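Local coordinates for protein transcriptional regulators (LACI-FAMILY TRANSCRIPTIONAL REGULATORY PROTEIN) (Corynebacterium glutamicum, PDB 3GYB) that probably regulates transcription as a LacI-family DNA-binding factor, and has a core related to the periplasmic binding proteins, at residues Q25-V30 with N237-L242; I64-D69 with P80-A85; D96-D101 with I232-N237. All blocks are in the same frame, centred on the assembly; numbering follows the deposited sequence.

Interaction 1 of 3, residues Q25-V30 with N237-L242; sequences QSLSDV and NAALLL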
loop_
_atom_site.group_PDB
_atom_site.type_symbol
_atom_site.label_atom_id
_atom_site.label_comp_id
_atom_site.label_asym_id
_atom_site.label_seq_id
_atom_site.Cartn_x
_atom_site.Cartn_y
_atom_site.Cartn_z
ATOM N N GLN A 25 -11.837 1.635 -5.069
ATOM C CA GLN A 25 -12.912 2.132 -4.213
ATOM C C GLN A 25 -13.964 2.802 -5.096
ATOM O O GLN A 25 -15.166 2.629 -4.892
ATOM C CB GLN A 25 -12.373 3.142 -3.193
ATOM C CG GLN A 25 -13.436 3.707 -2.243
ATOM C CD GLN A 25 -14.054 2.650 -1.336
ATOM O OE1 GLN A 25 -13.376 2.072 -0.483
ATOM N NE2 GLN A 25 -15.347 2.391 -1.519
ATOM N N SER A 26 -13.500 3.570 -6.079
ATOM C CA SER A 26 -14.401 4.260 -6.995
ATOM C C SER A 26 -15.134 3.242 -7.870
ATOM O O SER A 26 -16.348 3.337 -8.070
ATOM C CB SER A 26 -13.612 5.242 -7.864
ATOM O OG SER A 26 -14.484 6.151 -8.508
ATOM N N LEU A 27 -14.398 2.266 -8.393
ATOM C CA LEU A 27 -15.005 1.218 -9.209
ATOM C C LEU A 27 -16.114 0.559 -8.397
ATOM O O LEU A 27 -17.218 0.324 -8.893
ATOM C CB LEU A 27 -13.971 0.142 -9.564
ATOM C CG LEU A 27 -12.978 0.320 -10.709
ATOM C CD1 LEU A 27 -11.904 -0.758 -10.609
ATOM C CD2 LEU A 27 -13.706 0.225 -12.043
ATOM N N SER A 28 -15.802 0.257 -7.141
ATOM C CA SER A 28 -16.743 -0.395 -6.244
ATOM C C SER A 28 -17.993 0.434 -5.982
ATOM O O SER A 28 -19.110 -0.090 -5.988
ATOM C CB SER A 28 -16.058 -0.717 -4.912
ATOM O OG SER A 28 -16.971 -1.325 -4.013
ATOM N N ASP A 29 -17.809 1.729 -5.747
ATOM C CA ASP A 29 -18.939 2.611 -5.470
ATOM C C ASP A 29 -19.958 2.607 -6.601
ATOM O O ASP A 29 -21.153 2.787 -6.371
ATOM C CB ASP A 29 -18.458 4.045 -5.230
ATOM C CG ASP A 29 -17.646 4.184 -3.962
ATOM O OD1 ASP A 29 -17.836 3.363 -3.041
ATOM O OD2 ASP A 29 -16.826 5.125 -3.881
ATOM N N VAL A 30 -19.479 2.408 -7.820
ATOM C CA VAL A 30 -20.355 2.386 -8.986
ATOM C C VAL A 30 -20.927 0.999 -9.259
ATOM O O VAL A 30 -22.115 0.858 -9.552
ATOM C CB VAL A 30 -19.606 2.858 -10.261
ATOM C CG1 VAL A 30 -20.513 2.734 -11.481
ATOM C CG2 VAL A 30 -19.158 4.303 -10.096
ATOM N N ASN A 237 -15.304 6.419 -14.260
ATOM C CA ASN A 237 -15.622 6.303 -15.673
ATOM C C ASN A 237 -15.380 4.909 -16.227
ATOM O O ASN A 237 -16.094 4.459 -17.126
ATOM C CB ASN A 237 -14.844 7.345 -16.471
ATOM C CG ASN A 237 -15.372 8.752 -16.246
ATOM O OD1 ASN A 237 -14.904 9.474 -15.365
ATOM N ND2 ASN A 237 -16.374 9.136 -17.030
ATOM N N ALA A 238 -14.384 4.213 -15.688
ATOM C CA ALA A 238 -14.096 2.858 -16.142
ATOM C C ALA A 238 -15.277 1.954 -15.794
ATOM O O ALA A 238 -15.653 1.080 -16.574
ATOM C CB ALA A 238 -12.821 2.338 -15.473
ATOM N N ALA A 239 -15.855 2.162 -14.614
ATOM C CA ALA A 239 -16.997 1.370 -14.183
ATOM C C ALA A 239 -18.179 1.658 -15.109
ATOM O O ALA A 239 -18.856 0.736 -15.567
ATOM C CB ALA A 239 -17.361 1.706 -12.733
ATOM N N LEU A 240 -18.424 2.934 -15.386
ATOM C CA LEU A 240 -19.523 3.296 -16.277
ATOM C C LEU A 240 -19.303 2.707 -17.665
ATOM O O LEU A 240 -20.242 2.213 -18.291
ATOM C CB LEU A 240 -19.657 4.816 -16.393
ATOM C CG LEU A 240 -20.153 5.583 -15.168
ATOM C CD1 LEU A 240 -20.228 7.067 -15.501
ATOM C CD2 LEU A 240 -21.519 5.052 -14.753
ATOM N N LEU A 241 -18.067 2.761 -18.152
ATOM C CA LEU A 241 -17.763 2.233 -19.482
ATOM C C LEU A 241 -18.004 0.728 -19.553
ATOM O O LEU A 241 -18.592 0.230 -20.514
ATOM C CB LEU A 241 -16.310 2.548 -19.869
ATOM C CG LEU A 241 -15.873 2.137 -21.281
ATOM C CD1 LEU A 241 -16.704 2.888 -22.308
ATOM C CD2 LEU A 241 -14.389 2.434 -21.485
ATOM N N LEU A 242 -17.550 -0.002 -18.539
ATOM C CA LEU A 242 -17.748 -1.443 -18.521
ATOM C C LEU A 242 -19.239 -1.767 -18.471
ATOM O O LEU A 242 -19.704 -2.665 -19.169
ATOM C CB LEU A 242 -17.044 -2.067 -17.317
ATOM C CG LEU A 242 -17.123 -3.594 -17.224
ATOM C CD1 LEU A 242 -16.465 -4.223 -18.444
ATOM C CD2 LEU A 242 -16.433 -4.059 -15.959
#
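Val30 presses its branch point against the methyl of Ala239, and this is the tight spot of the contact: CB and CG1 of Val30 both sit 3.5 Å from Ala239 CB. Its second methyl, CG2, is farther from the same atom. One turn earlier, Leu27 reaches across with a single branch, CD2, which lies 3.9 Å from Ala239 N and also touches the CB atoms of Ala239 and Ala238. With alanines on the receiving side, the axes of 25-30 and 237-242 come within 8.5 Å at an angle of 43°, running broadly the same way. These are neighbouring helices of the N-terminal subdomain of a LacI-type core, which is Rossmann-like: Ala238 rests on Val83 and Ala85 of the central sheet, and Ser26 OG hydrogen-bonds to Ile232 O near the start of helix 231-246. No hydrogen bond joins the two segments. The looser part is where Val30 CG1, anti to the backbone N (chi1 176°), brushes Leu240 CD2 at 4.1 Å; the two side chains cross at about a right angle, and both residues are partly exposed. Asp29 is exposed and takes no part in the contact. There Gln25 NE2 donates to Asp29 OD1 over 3.1 Å, nearly within its own amide plane but from above the carboxylate plane. Ser28, on the far side of the helix, hydrogen-bonds through OG to the carbonyl of Thr45 of the second subunit.

Interaction 2 of 3, residues I64-D69 with P80-A85; sequences IIIAQD and PPFVIA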
loop_
_atom_site.group_PDB
_atom_site.type_symbol
_atom_site.label_atom_id
_atom_site.label_comp_id
_atom_site.label_asym_id
_atom_site.label_seq_id
_atom_site.Cartn_x
_atom_site.Cartn_y
_atom_site.Cartn_z
ATOM N N ILE A 64 -14.181 -7.585 -16.869
ATOM C CA ILE A 64 -12.830 -7.482 -16.328
ATOM C C ILE A 64 -12.276 -6.067 -16.442
ATOM O O ILE A 64 -12.388 -5.430 -17.484
ATOM C CB ILE A 64 -11.862 -8.431 -17.090
ATOM C CG1 ILE A 64 -12.356 -9.874 -16.988
ATOM C CG2 ILE A 64 -10.444 -8.309 -16.534
ATOM C CD1 ILE A 64 -11.628 -10.831 -17.925
ATOM N N ILE A 65 -11.699 -5.567 -15.355
ATOM C CA ILE A 65 -11.071 -4.257 -15.385
ATOM C C ILE A 65 -9.579 -4.575 -15.387
ATOM O O ILE A 65 -9.084 -5.241 -14.476
ATOM C CB ILE A 65 -11.398 -3.410 -14.125
ATOM C CG1 ILE A 65 -12.880 -3.024 -14.111
ATOM C CG2 ILE A 65 -10.518 -2.162 -14.106
ATOM C CD1 ILE A 65 -13.296 -2.077 -15.243
ATOM N N ILE A 66 -8.871 -4.136 -16.420
ATOM C CA ILE A 66 -7.439 -4.390 -16.506
ATOM C C ILE A 66 -6.677 -3.131 -16.118
ATOM O O ILE A 66 -6.608 -2.168 -16.884
ATOM C CB ILE A 66 -7.030 -4.813 -17.929
ATOM C CG1 ILE A 66 -7.808 -6.065 -18.335
ATOM C CG2 ILE A 66 -5.535 -5.086 -17.984
ATOM C CD1 ILE A 66 -7.558 -6.499 -19.763
ATOM N N ALA A 67 -6.116 -3.141 -14.913
ATOM C CA ALA A 67 -5.357 -1.999 -14.421
ATOM C C ALA A 67 -3.897 -2.406 -14.265
ATOM O O ALA A 67 -3.209 -1.966 -13.343
ATOM C CB ALA A 67 -5.928 -1.526 -13.094
ATOM N N GLN A 68 -3.450 -3.266 -15.175
ATOM C CA GLN A 68 -2.079 -3.769 -15.210
ATOM C C GLN A 68 -1.403 -3.248 -16.471
ATOM O O GLN A 68 -2.073 -2.872 -17.437
ATOM C CB GLN A 68 -2.059 -5.301 -15.260
ATOM C CG GLN A 68 -2.285 -6.017 -13.939
ATOM C CD GLN A 68 -2.321 -7.529 -14.101
ATOM O OE1 GLN A 68 -2.388 -8.277 -13.120
ATOM N NE2 GLN A 68 -2.284 -7.988 -15.348
ATOM N N ASP A 69 -0.075 -3.239 -16.456
ATOM C CA ASP A 69 0.702 -2.794 -17.603
ATOM C C ASP A 69 0.960 -4.017 -18.480
ATOM O O ASP A 69 1.811 -4.847 -18.159
ATOM C CB ASP A 69 2.032 -2.198 -17.141
ATOM C CG ASP A 69 2.835 -1.608 -18.284
ATOM O OD1 ASP A 69 2.354 -0.640 -18.909
ATOM O OD2 ASP A 69 3.944 -2.112 -18.559
ATOM N N PRO A 80 -14.524 -11.982 -21.930
ATOM C CA PRO A 80 -15.645 -11.164 -21.453
ATOM C C PRO A 80 -15.349 -9.689 -21.701
ATOM O O PRO A 80 -14.211 -9.321 -21.990
ATOM C CB PRO A 80 -15.697 -11.487 -19.958
ATOM C CG PRO A 80 -15.136 -12.875 -19.886
ATOM C CD PRO A 80 -13.970 -12.795 -20.834
ATOM N N PRO A 81 -16.369 -8.825 -21.594
ATOM C CA PRO A 81 -16.137 -7.394 -21.817
ATOM C C PRO A 81 -15.088 -6.892 -20.831
ATOM O O PRO A 81 -15.081 -7.303 -19.670
ATOM C CB PRO A 81 -17.506 -6.776 -21.549
ATOM C CG PRO A 81 -18.455 -7.875 -21.946
ATOM C CD PRO A 81 -17.796 -9.097 -21.351
ATOM N N PHE A 82 -14.207 -6.013 -21.293
ATOM C CA PHE A 82 -13.172 -5.468 -20.424
ATOM C C PHE A 82 -12.878 -4.003 -20.708
ATOM O O PHE A 82 -13.163 -3.486 -21.791
ATOM C CB PHE A 82 -11.870 -6.268 -20.556
ATOM C CG PHE A 82 -11.188 -6.104 -21.885
ATOM C CD1 PHE A 82 -11.602 -6.837 -22.992
ATOM C CD2 PHE A 82 -10.150 -5.190 -22.037
ATOM C CE1 PHE A 82 -10.991 -6.662 -24.232
ATOM C CE2 PHE A 82 -9.534 -5.005 -23.273
ATOM C CZ PHE A 82 -9.957 -5.745 -24.373
ATOM N N VAL A 83 -12.296 -3.344 -19.712
ATOM C CA VAL A 83 -11.917 -1.947 -19.814
ATOM C C VAL A 83 -10.539 -1.826 -19.201
ATOM O O VAL A 83 -10.276 -2.404 -18.144
ATOM C CB VAL A 83 -12.882 -1.025 -19.029
ATOM C CG1 VAL A 83 -12.310 0.386 -18.956
ATOM C CG2 VAL A 83 -14.243 -0.997 -19.708
ATOM N N ILE A 84 -9.656 -1.104 -19.878
ATOM C CA ILE A 84 -8.309 -0.887 -19.372
ATOM C C ILE A 84 -8.391 0.408 -18.568
ATOM O O ILE A 84 -8.832 1.438 -19.080
ATOM C CB ILE A 84 -7.303 -0.746 -20.537
ATOM C CG1 ILE A 84 -7.281 -2.045 -21.350
ATOM C CG2 ILE A 84 -5.909 -0.446 -19.998
ATOM C CD1 ILE A 84 -6.489 -1.953 -22.636
ATOM N N ALA A 85 -7.978 0.351 -17.303
ATOM C CA ALA A 85 -8.047 1.514 -16.426
ATOM C C ALA A 85 -6.705 1.932 -15.839
ATOM O O ALA A 85 -5.916 1.095 -15.404
ATOM C CB ALA A 85 -9.030 1.241 -15.296
#
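Val83 O is held twice by segment 64-69: Ile66 N donates to it over 2.8 Å, nearly straight at 166°, and Ile65 CA adds a CA-H...O contact at 3.4 Å. Ile66 O is gripped the same way, by Ala85 N at 2.9 Å, here from above the carbonyl plane, and by the CA of Ile84. Toward the start of the strands Ile64 uses both its backbone groups, giving its N-H to Pro81 O and accepting from Val83 N. Side chains then alternate. On one face Ile66 CD1 approaches Phe82 CD2 obliquely at 3.7 Å; Phe82 CG sits between the backbone N and the carbonyl carbon (chi1 69°). Ile64 CB and Phe82 CB pack on that face too. On the opposite face Ile65 and Val83 lie side by side, CD1 to CB 4.0 Å, and Ile65 CG2 meets Ala85 CB at 3.9 Å. Leu242 of helix 231-246 touches Ile65 and Val83, while Ile53 of helix 52-57 reaches Ile66 on the other side. Two adjacent parallel strands sandwiched between helix layers are typical of the Rossmann-like N-terminal subdomain of periplasmic-binding-protein folds.

Interaction 3 of 3, residues D96-D101 with I232-N237; sequences DSVAND and IGVGYN
A helix running lengthwise over one face of the central beta-sheet, beside its parallel strands, is the element here, with Val98 of strand 97-100 and Val234 of helix 231-246 at its centre. Strand and helix run nearly antiparallel, at 168°, their axes 7.6 Å apart, and the touching residues are all buried. Val234 sets both methyls against the strand's main chain. Its CG1 stands 3.5 Å from Val98 O, and its CG2 lies 3.9 Å from Ala99 CA and 4.0 Å from Asn100 N, so the two methyls touch successive points of the main chain. Val98 answers from the strand: CG1, anti to the backbone N (chi1 178°), lies 3.7 Å from Val234 O and 3.8 Å from Asn237 CB, and also meets Val234 CG1. Its other methyl, CG2, faces the backbone carbonyl of Asn237, and the Val98 and Asn237 side chains cross at about a right angle. This is the place in the LacI-type fold where the chain, having built most of the C-terminal subdomain, returns to pack a helix on the N-terminal one. The contact is made by van der Waals packing, part of it methyl against carbonyl oxygen, and no hydrogen bond joins the segments. Leu259 of the neighbouring strand 258-264 touches Val98, Val234 and Asn237, and Leu23 of helix 21-31 also packs on Val234. The magnesium ion, bound by Asp212, Asp229 and Ser231, is close: Val234's side chain is about 8 Å from it. Just beyond the strand, Asp101 caps helix 102-115 through OD1, which accepts from Arg104 N.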
loop_
_atom_site.group_PDB
_atom_site.type_symbol
_atom_site.label_atom_id
_atom_site.label_comp_id
_atom_site.label_asym_id
_atom_site.label_seq_id
_atom_site.Cartn_x
_atom_site.Cartn_y
_atom_site.Cartn_z
ATOM N N ASP A 96 -11.715 1.564 -25.371
ATOM C CA ASP A 96 -11.897 0.661 -24.245
ATOM C C ASP A 96 -10.952 0.948 -23.092
ATOM O O ASP A 96 -10.625 0.056 -22.304
ATOM C CB ASP A 96 -11.747 -0.787 -24.704
ATOM C CG ASP A 96 -10.374 -1.087 -25.267
ATOM O OD1 ASP A 96 -9.594 -0.139 -25.505
ATOM O OD2 ASP A 96 -10.081 -2.280 -25.478
ATOM N N SER A 97 -10.516 2.195 -22.992
ATOM C CA SER A 97 -9.623 2.572 -21.913
ATOM C C SER A 97 -10.005 3.917 -21.304
ATOM O O SER A 97 -10.557 4.796 -21.974
ATOM C CB SER A 97 -8.175 2.605 -22.411
ATOM O OG SER A 97 -7.950 3.703 -23.276
ATOM N N VAL A 98 -9.738 4.045 -20.008
ATOM C CA VAL A 98 -10.000 5.265 -19.262
ATOM C C VAL A 98 -8.707 5.503 -18.494
ATOM O O VAL A 98 -8.241 4.618 -17.780
ATOM C CB VAL A 98 -11.149 5.092 -18.243
ATOM C CG1 VAL A 98 -11.333 6.384 -17.456
ATOM C CG2 VAL A 98 -12.446 4.718 -18.961
ATOM N N ALA A 99 -8.118 6.680 -18.661
ATOM C CA ALA A 99 -6.874 7.007 -17.978
ATOM C C ALA A 99 -6.688 8.509 -17.933
ATOM O O ALA A 99 -7.356 9.251 -18.651
ATOM C CB ALA A 99 -5.690 6.368 -18.703
ATOM N N ASN A 100 -5.784 8.967 -17.078
ATOM C CA ASN A 100 -5.523 10.390 -17.005
ATOM C C ASN A 100 -4.559 10.703 -18.140
ATOM O O ASN A 100 -4.020 9.795 -18.773
ATOM C CB ASN A 100 -4.907 10.759 -15.646
ATOM C CG ASN A 100 -3.404 10.541 -15.594
ATOM O OD1 ASN A 100 -2.884 9.534 -16.080
ATOM N ND2 ASN A 100 -2.701 11.479 -14.979
ATOM N N ASP A 101 -4.366 11.986 -18.416
ATOM C CA ASP A 101 -3.451 12.398 -19.467
ATOM C C ASP A 101 -2.049 12.465 -18.860
ATOM O O ASP A 101 -1.711 13.443 -18.196
ATOM C CB ASP A 101 -3.851 13.777 -19.987
ATOM C CG ASP A 101 -3.056 14.193 -21.201
ATOM O OD1 ASP A 101 -1.895 13.753 -21.341
ATOM O OD2 ASP A 101 -3.596 14.977 -22.007
ATOM N N ILE A 232 -9.582 8.425 -8.965
ATOM C CA ILE A 232 -10.966 8.277 -8.539
ATOM C C ILE A 232 -11.858 8.446 -9.766
ATOM O O ILE A 232 -12.796 7.677 -9.979
ATOM C CB ILE A 232 -11.337 9.322 -7.466
ATOM C CG1 ILE A 232 -10.581 9.009 -6.171
ATOM C CG2 ILE A 232 -12.837 9.317 -7.221
ATOM C CD1 ILE A 232 -10.671 10.098 -5.129
ATOM N N GLY A 233 -11.544 9.446 -10.584
ATOM C CA GLY A 233 -12.320 9.683 -11.790
ATOM C C GLY A 233 -12.159 8.538 -12.771
ATOM O O GLY A 233 -13.099 8.180 -13.483
ATOM N N VAL A 234 -10.965 7.955 -12.812
ATOM C CA VAL A 234 -10.703 6.837 -13.709
ATOM C C VAL A 234 -11.539 5.627 -13.303
ATOM O O VAL A 234 -12.156 4.975 -14.145
ATOM C CB VAL A 234 -9.207 6.453 -13.701
ATOM C CG1 VAL A 234 -9.008 5.112 -14.389
ATOM C CG2 VAL A 234 -8.387 7.536 -14.406
ATOM N N GLY A 235 -11.565 5.330 -12.007
ATOM C CA GLY A 235 -12.345 4.199 -11.541
ATOM C C GLY A 235 -13.819 4.417 -11.818
ATOM O O GLY A 235 -14.544 3.489 -12.175
ATOM N N TYR A 236 -14.262 5.661 -11.663
ATOM C CA TYR A 236 -15.654 6.015 -11.892
ATOM C C TYR A 236 -16.054 5.810 -13.349
ATOM O O TYR A 236 -17.018 5.109 -13.646
ATOM C CB TYR A 236 -15.891 7.476 -11.505
ATOM C CG TYR A 236 -17.305 7.951 -11.741
ATOM C CD1 TYR A 236 -18.348 7.541 -10.910
ATOM C CD2 TYR A 236 -17.604 8.799 -12.805
ATOM C CE1 TYR A 236 -19.657 7.964 -11.135
ATOM C CE2 TYR A 236 -18.907 9.227 -13.039
ATOM C CZ TYR A 236 -19.928 8.804 -12.201
ATOM O OH TYR A 236 -21.223 9.201 -12.437
ATOM N N ASN A 237 -15.304 6.419 -14.260
ATOM C CA ASN A 237 -15.622 6.303 -15.673
ATOM C C ASN A 237 -15.380 4.909 -16.227
ATOM O O ASN A 237 -16.094 4.459 -17.126
ATOM C CB ASN A 237 -14.844 7.345 -16.471
ATOM C CG ASN A 237 -15.372 8.752 -16.246
ATOM O OD1 ASN A 237 -14.904 9.474 -15.365
ATOM N ND2 ASN A 237 -16.374 9.136 -17.030
#

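Interactions 1 and 3 share helix 231-246, and Asn237 belongs to both; their centres lie 9 Å apart. Interaction 2 is 12 Å from interaction 1 and 11 Å from interaction 3. Strands 82-85 and 97-100 are neighbours in the central sheet, joined by backbone bonds from Ile84 to Asp96 and Val98, while Leu241 packs on Val83 to tie interaction 1 to interaction 2. Along the chain, 25-30 and 237-242 close a loop that encloses the other two contacts, which follow one another in series. A late helix is thus fitted beside helix 21-31 and onto early strands, so the N-terminal subdomain is completed by residues from near the chain's other end.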